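Local coordinates for PUA domain-containing protein (Pyrococcus horikoshii, PDB 3D79), which is of unknown function but carries a PUA domain and so probably binds RNA, at residues S85-V99 / D129-L142. Residues are numbered along the deposited sequence; the frame is centred on the assembly and turned at random.
Sequences SDEEDLRKWPRRVVV and DFVFVVEEKYGRPL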
loop_
_atom_site.group_PDB
_atom_site.type_symbol
_atom_site.label_atom_id
_atom_site.label_comp_id
_atom_site.label_asym_id
_atom_site.label_seq_id
_atom_site.Cartn_x
_atom_site.Cartn_y
_atom_site.Cartn_z
ATOM N N SER A 85 5.832 -9.341 -3.274
ATOM C CA SER A 85 7.286 -9.204 -3.069
ATOM C C SER A 85 8.043 -10.532 -3.239
ATOM O O SER A 85 9.279 -10.546 -3.295
ATOM C CB SER A 85 7.604 -8.560 -1.712
ATOM O OG SER A 85 7.448 -9.474 -0.645
ATOM N N ASP A 86 7.302 -11.638 -3.314
ATOM C CA ASP A 86 7.875 -12.938 -3.684
ATOM C C ASP A 86 7.852 -13.176 -5.197
ATOM O O ASP A 86 8.389 -14.183 -5.683
ATOM C CB ASP A 86 7.147 -14.078 -2.970
ATOM C CG ASP A 86 7.625 -14.274 -1.545
ATOM O OD1 ASP A 86 8.781 -13.923 -1.239
ATOM O OD2 ASP A 86 6.840 -14.785 -0.725
ATOM N N GLU A 87 7.216 -12.268 -5.932
ATOM C CA GLU A 87 7.115 -12.378 -7.393
ATOM C C GLU A 87 7.962 -11.323 -8.094
ATOM O O GLU A 87 8.582 -11.595 -9.128
ATOM C CB GLU A 87 5.656 -12.229 -7.837
ATOM C CG GLU A 87 4.708 -13.215 -7.155
ATOM C CD GLU A 87 3.262 -13.073 -7.592
ATOM O OE1 GLU A 87 2.977 -12.296 -8.525
ATOM O OE2 GLU A 87 2.401 -13.748 -6.993
ATOM N N GLU A 88 7.949 -10.112 -7.533
ATOM C CA GLU A 88 8.570 -8.932 -8.118
ATOM C C GLU A 88 9.436 -8.232 -7.083
ATOM O O GLU A 88 9.193 -8.354 -5.879
ATOM C CB GLU A 88 7.500 -7.921 -8.552
ATOM C CG GLU A 88 6.345 -8.484 -9.345
ATOM C CD GLU A 88 6.762 -8.984 -10.714
ATOM O OE1 GLU A 88 7.620 -8.341 -11.366
ATOM O OE2 GLU A 88 6.213 -10.018 -11.146
ATOM N N ASP A 89 10.425 -7.480 -7.554
ATOM C CA ASP A 89 11.194 -6.621 -6.659
ATOM C C ASP A 89 10.463 -5.291 -6.477
ATOM O O ASP A 89 10.509 -4.415 -7.347
ATOM C CB ASP A 89 12.617 -6.404 -7.185
ATOM C CG ASP A 89 13.517 -5.723 -6.176
ATOM O OD1 ASP A 89 13.020 -5.286 -5.102
ATOM O OD2 ASP A 89 14.727 -5.623 -6.455
ATOM N N LEU A 90 9.797 -5.147 -5.329
ATOM C CA LEU A 90 9.020 -3.940 -5.030
ATOM C C LEU A 90 9.893 -2.700 -4.835
ATOM O O LEU A 90 9.387 -1.574 -4.842
ATOM C CB LEU A 90 8.134 -4.151 -3.792
ATOM C CG LEU A 90 7.138 -5.314 -3.750
ATOM C CD1 LEU A 90 6.297 -5.182 -2.489
ATOM C CD2 LEU A 90 6.250 -5.377 -4.985
ATOM N N ARG A 91 11.201 -2.902 -4.688
ATOM C CA ARG A 91 12.135 -1.781 -4.563
ATOM C C ARG A 91 12.216 -0.945 -5.845
ATOM O O ARG A 91 12.846 0.114 -5.856
ATOM C CB ARG A 91 13.531 -2.255 -4.148
ATOM C CG ARG A 91 13.601 -2.938 -2.775
ATOM C CD ARG A 91 14.923 -3.664 -2.570
ATOM N NE ARG A 91 15.467 -4.107 -3.845
ATOM C CZ ARG A 91 16.451 -3.499 -4.505
ATOM N NH1 ARG A 91 17.044 -2.427 -3.998
ATOM N NH2 ARG A 91 16.841 -3.969 -5.679
ATOM N N LYS A 92 11.578 -1.417 -6.917
ATOM C CA LYS A 92 11.552 -0.672 -8.174
ATOM C C LYS A 92 10.144 -0.301 -8.654
ATOM O O LYS A 92 9.965 0.144 -9.789
ATOM C CB LYS A 92 12.336 -1.434 -9.256
ATOM C CG LYS A 92 13.825 -1.568 -8.948
ATOM C CD LYS A 92 14.530 -0.214 -9.036
ATOM C CE LYS A 92 15.950 -0.277 -8.506
ATOM N NZ LYS A 92 16.700 0.953 -8.901
ATOM N N TRP A 93 9.157 -0.454 -7.773
ATOM C CA TRP A 93 7.743 -0.232 -8.110
ATOM C C TRP A 93 7.287 1.222 -7.988
ATOM O O TRP A 93 7.892 2.010 -7.245
ATOM C CB TRP A 93 6.855 -1.106 -7.222
ATOM C CG TRP A 93 6.435 -2.409 -7.839
ATOM C CD1 TRP A 93 7.148 -3.177 -8.722
ATOM C CD2 TRP A 93 5.222 -3.120 -7.579
ATOM N NE1 TRP A 93 6.438 -4.311 -9.044
ATOM C CE2 TRP A 93 5.255 -4.303 -8.351
ATOM C CE3 TRP A 93 4.104 -2.871 -6.765
ATOM C CZ2 TRP A 93 4.210 -5.235 -8.343
ATOM C CZ3 TRP A 93 3.064 -3.800 -6.758
ATOM C CH2 TRP A 93 3.129 -4.967 -7.542
ATOM N N PRO A 94 6.202 1.581 -8.701
ATOM C CA PRO A 94 5.592 2.885 -8.487
ATOM C C PRO A 94 5.033 2.977 -7.072
ATOM O O PRO A 94 4.667 1.949 -6.477
ATOM C CB PRO A 94 4.433 2.927 -9.496
ATOM C CG PRO A 94 4.641 1.794 -10.419
ATOM C CD PRO A 94 5.483 0.786 -9.718
ATOM N N ARG A 95 4.993 4.201 -6.553
ATOM C CA ARG A 95 4.468 4.526 -5.217
ATOM C C ARG A 95 5.282 3.944 -4.059
ATOM O O ARG A 95 4.806 3.896 -2.928
ATOM C CB ARG A 95 2.988 4.141 -5.075
ATOM C CG ARG A 95 2.051 4.824 -6.063
ATOM C CD ARG A 95 2.107 6.347 -5.937
ATOM N NE ARG A 95 1.160 7.024 -6.825
ATOM C CZ ARG A 95 -0.103 7.312 -6.518
ATOM N NH1 ARG A 95 -0.616 6.975 -5.338
ATOM N NH2 ARG A 95 -0.863 7.933 -7.413
ATOM N N ARG A 96 6.511 3.520 -4.348
ATOM C CA ARG A 96 7.400 2.969 -3.332
ATOM C C ARG A 96 8.075 4.046 -2.492
ATOM O O ARG A 96 8.423 5.130 -2.976
ATOM C CB ARG A 96 8.489 2.092 -3.972
ATOM C CG ARG A 96 9.637 2.898 -4.561
ATOM C CD ARG A 96 10.648 2.021 -5.284
ATOM N NE ARG A 96 11.658 2.829 -5.968
ATOM C CZ ARG A 96 11.493 3.399 -7.160
ATOM N NH1 ARG A 96 10.350 3.262 -7.827
ATOM N NH2 ARG A 96 12.473 4.124 -7.688
ATOM N N VAL A 97 8.249 3.711 -1.222
ATOM C CA VAL A 97 9.125 4.441 -0.312
ATOM C C VAL A 97 10.043 3.390 0.290
ATOM O O VAL A 97 9.587 2.486 0.993
ATOM C CB VAL A 97 8.317 5.164 0.786
ATOM C CG1 VAL A 97 9.259 5.857 1.760
ATOM C CG2 VAL A 97 7.350 6.165 0.151
ATOM N N VAL A 98 11.335 3.479 -0.023
ATOM C CA VAL A 98 12.298 2.466 0.417
ATOM C C VAL A 98 13.085 2.982 1.614
ATOM O O VAL A 98 13.659 4.070 1.547
ATOM C CB VAL A 98 13.275 2.077 -0.718
ATOM C CG1 VAL A 98 14.058 0.839 -0.322
ATOM C CG2 VAL A 98 12.497 1.822 -2.011
ATOM N N VAL A 99 13.102 2.198 2.690
ATOM C CA VAL A 99 13.779 2.585 3.939
ATOM C C VAL A 99 14.972 1.691 4.287
ATOM O O VAL A 99 15.048 0.530 3.855
ATOM C CB VAL A 99 12.800 2.648 5.159
ATOM C CG1 VAL A 99 11.691 3.663 4.914
ATOM C CG2 VAL A 99 12.232 1.280 5.501
ATOM N N ASP A 129 -0.545 11.417 -2.013
ATOM C CA ASP A 129 -0.613 10.103 -2.675
ATOM C C ASP A 129 -0.524 8.970 -1.669
ATOM O O ASP A 129 0.234 9.055 -0.695
ATOM C CB ASP A 129 0.536 9.937 -3.683
ATOM C CG ASP A 129 0.304 10.670 -5.002
ATOM O OD1 ASP A 129 -0.773 11.274 -5.206
ATOM O OD2 ASP A 129 1.217 10.624 -5.855
ATOM N N PHE A 130 -1.284 7.901 -1.913
ATOM C CA PHE A 130 -1.093 6.636 -1.214
ATOM C C PHE A 130 0.257 6.072 -1.633
ATOM O O PHE A 130 0.603 6.090 -2.815
ATOM C CB PHE A 130 -2.150 5.616 -1.633
ATOM C CG PHE A 130 -3.433 5.691 -0.864
ATOM C CD1 PHE A 130 -3.438 5.806 0.524
ATOM C CD2 PHE A 130 -4.646 5.599 -1.535
ATOM C CE1 PHE A 130 -4.640 5.855 1.230
ATOM C CE2 PHE A 130 -5.848 5.645 -0.843
ATOM C CZ PHE A 130 -5.846 5.771 0.546
ATOM N N VAL A 131 1.011 5.563 -0.664
ATOM C CA VAL A 131 2.318 4.963 -0.941
ATOM C C VAL A 131 2.468 3.671 -0.144
ATOM O O VAL A 131 1.739 3.446 0.820
ATOM C CB VAL A 131 3.494 5.924 -0.593
ATOM C CG1 VAL A 131 3.486 7.160 -1.513
ATOM C CG2 VAL A 131 3.480 6.320 0.888
ATOM N N PHE A 132 3.401 2.811 -0.549
ATOM C CA PHE A 132 3.799 1.712 0.319
ATOM C C PHE A 132 5.254 1.872 0.729
ATOM O O PHE A 132 6.033 2.544 0.047
ATOM C CB PHE A 132 3.555 0.330 -0.315
ATOM C CG PHE A 132 4.442 0.034 -1.485
ATOM C CD1 PHE A 132 5.657 -0.616 -1.304
ATOM C CD2 PHE A 132 4.062 0.405 -2.772
ATOM C CE1 PHE A 132 6.491 -0.879 -2.388
ATOM C CE2 PHE A 132 4.884 0.134 -3.860
ATOM C CZ PHE A 132 6.100 -0.507 -3.663
ATOM N N VAL A 133 5.597 1.247 1.849
ATOM C CA VAL A 133 6.919 1.353 2.446
ATOM C C VAL A 133 7.565 -0.023 2.396
ATOM O O VAL A 133 6.968 -0.998 2.837
ATOM C CB VAL A 133 6.832 1.833 3.913
ATOM C CG1 VAL A 133 8.230 2.042 4.497
ATOM C CG2 VAL A 133 6.005 3.122 4.012
ATOM N N VAL A 134 8.779 -0.092 1.850
ATOM C CA VAL A 134 9.519 -1.358 1.777
ATOM C C VAL A 134 10.934 -1.171 2.294
ATOM O O VAL A 134 11.506 -0.094 2.140
ATOM C CB VAL A 134 9.585 -1.926 0.331
ATOM C CG1 VAL A 134 8.262 -2.574 -0.041
ATOM C CG2 VAL A 134 9.988 -0.842 -0.669
ATOM N N GLU A 135 11.496 -2.221 2.886
ATOM C CA GLU A 135 12.882 -2.173 3.352
ATOM C C GLU A 135 13.833 -2.619 2.245
ATOM O O GLU A 135 13.484 -3.468 1.427
ATOM C CB GLU A 135 13.086 -2.972 4.649
ATOM C CG GLU A 135 12.540 -4.398 4.666
ATOM C CD GLU A 135 13.438 -5.407 3.955
ATOM O OE1 GLU A 135 12.899 -6.366 3.371
ATOM O OE2 GLU A 135 14.679 -5.237 3.970
ATOM N N GLU A 136 15.029 -2.039 2.231
ATOM C CA GLU A 136 15.906 -2.122 1.061
ATOM C C GLU A 136 16.563 -3.489 0.785
ATOM O O GLU A 136 17.093 -3.703 -0.306
ATOM C CB GLU A 136 16.944 -0.989 1.073
ATOM C CG GLU A 136 17.985 -1.060 2.182
ATOM C CD GLU A 136 19.018 0.067 2.104
ATOM O OE1 GLU A 136 19.345 0.525 0.989
ATOM O OE2 GLU A 136 19.506 0.502 3.165
ATOM N N LYS A 137 16.512 -4.416 1.736
ATOM C CA LYS A 137 17.156 -5.720 1.526
ATOM C C LYS A 137 16.293 -6.722 0.745
ATOM O O LYS A 137 16.567 -6.982 -0.431
ATOM C CB LYS A 137 17.683 -6.309 2.834
ATOM C CG LYS A 137 18.387 -7.649 2.659
ATOM C CD LYS A 137 19.228 -8.020 3.870
ATOM C CE LYS A 137 19.758 -9.449 3.759
ATOM N NZ LYS A 137 20.382 -9.756 2.433
ATOM N N TYR A 138 15.265 -7.279 1.386
ATOM C CA TYR A 138 14.385 -8.249 0.724
ATOM C C TYR A 138 13.234 -7.575 -0.003
ATOM O O TYR A 138 12.425 -8.242 -0.660
ATOM C CB TYR A 138 13.830 -9.267 1.727
ATOM C CG TYR A 138 14.888 -10.069 2.444
ATOM C CD1 TYR A 138 15.382 -11.256 1.898
ATOM C CD2 TYR A 138 15.396 -9.642 3.670
ATOM C CE1 TYR A 138 16.357 -11.995 2.557
ATOM C CE2 TYR A 138 16.368 -10.372 4.335
ATOM C CZ TYR A 138 16.844 -11.545 3.775
ATOM O OH TYR A 138 17.807 -12.266 4.441
ATOM N N GLY A 139 13.153 -6.251 0.116
ATOM C CA GLY A 139 12.049 -5.517 -0.471
ATOM C C GLY A 139 10.729 -5.995 0.093
ATOM O O GLY A 139 9.723 -6.033 -0.619
ATOM N N ARG A 140 10.739 -6.377 1.372
ATOM C CA ARG A 140 9.515 -6.750 2.068
ATOM C C ARG A 140 8.766 -5.477 2.433
ATOM O O ARG A 140 9.372 -4.525 2.924
ATOM C CB ARG A 140 9.798 -7.543 3.351
ATOM C CG ARG A 140 10.408 -8.925 3.152
ATOM C CD ARG A 140 9.639 -9.743 2.125
ATOM N NE ARG A 140 9.896 -11.175 2.285
ATOM C CZ ARG A 140 9.454 -12.120 1.459
ATOM N NH1 ARG A 140 8.735 -11.797 0.392
ATOM N NH2 ARG A 140 9.737 -13.396 1.702
ATOM N N PRO A 141 7.450 -5.452 2.178
ATOM C CA PRO A 141 6.680 -4.268 2.555
ATOM C C PRO A 141 6.412 -4.235 4.053
ATOM O O PRO A 141 6.167 -5.279 4.671
ATOM C CB PRO A 141 5.382 -4.443 1.773
ATOM C CG PRO A 141 5.206 -5.930 1.707
ATOM C CD PRO A 141 6.604 -6.474 1.532
ATOM N N LEU A 142 6.474 -3.037 4.626
ATOM C CA LEU A 142 6.301 -2.851 6.058
ATOM C C LEU A 142 4.975 -2.168 6.357
ATOM O O LEU A 142 4.382 -2.377 7.416
ATOM C CB LEU A 142 7.417 -1.964 6.619
ATOM C CG LEU A 142 8.869 -2.282 6.266
ATOM C CD1 LEU A 142 9.772 -1.209 6.836
ATOM C CD2 LEU A 142 9.255 -3.660 6.792
HETATM O O HOH W 1 11.293 -10.530 -1.439
HETATM O O HOH W 2 7.638 -15.703 1.657
HETATM O O HOH W 3 10.321 -7.325 -3.284
HETATM O O HOH W 4 -3.123 8.026 -4.231
#
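The F132 ring packs against residues 90-96, and R96 lies over one face of it, CA standing 3.9 Å from the ring centroid in a CH-pi contact. Around the rim, in the ring plane, come L90 O and W93 CB, the latter 3.7 Å from F132 CZ. CG of F132 sits between the backbone N and the carbonyl carbon (chi1 68°), which places the ring beside strand 96-99; L81 of helix 78-84 also packs on it. L90, whose CD2 covers one face of the W93 indole, touches V134 CG1 with CB and CD1, the two side chains crossing at about a right angle. Strands 96-99 and 130-135 pair in parallel within the mixed sheet of the PUA domain; the connection between them includes strand 118-121, the antiparallel neighbour of 96-99 on its other side. V97 N gives to F132 O and V97 O takes V134 N, both at 2.8 Å; V99 repeats the pattern with V134 O and E136 N. On the sheet face opposite F132, V99 spreads its methyls, CG1 against V133 CG1 and CG2 tip to tip with L142 CD1 (3.7 Å). At the start of the strands the R95 guanidinium lies flat on the D129 carboxylate, planes 7° apart, a long, charge-only salt bridge; D129 OD2 is held by K126 N. R95 NH1 instead meets a lone pair of F130 O, in plane, at 2.9 Å. At the far end R140 NH1 is shared between S85 OG, in the guanidinium plane, and D86 OD1 (2.7 Å), approached from above the carboxylate, the planes 70° apart. A leucine replacing R140 would probably leave the D86 carboxylate without this counter-charge and cost S85 OG, which also meets Y82 O, one of its bonds.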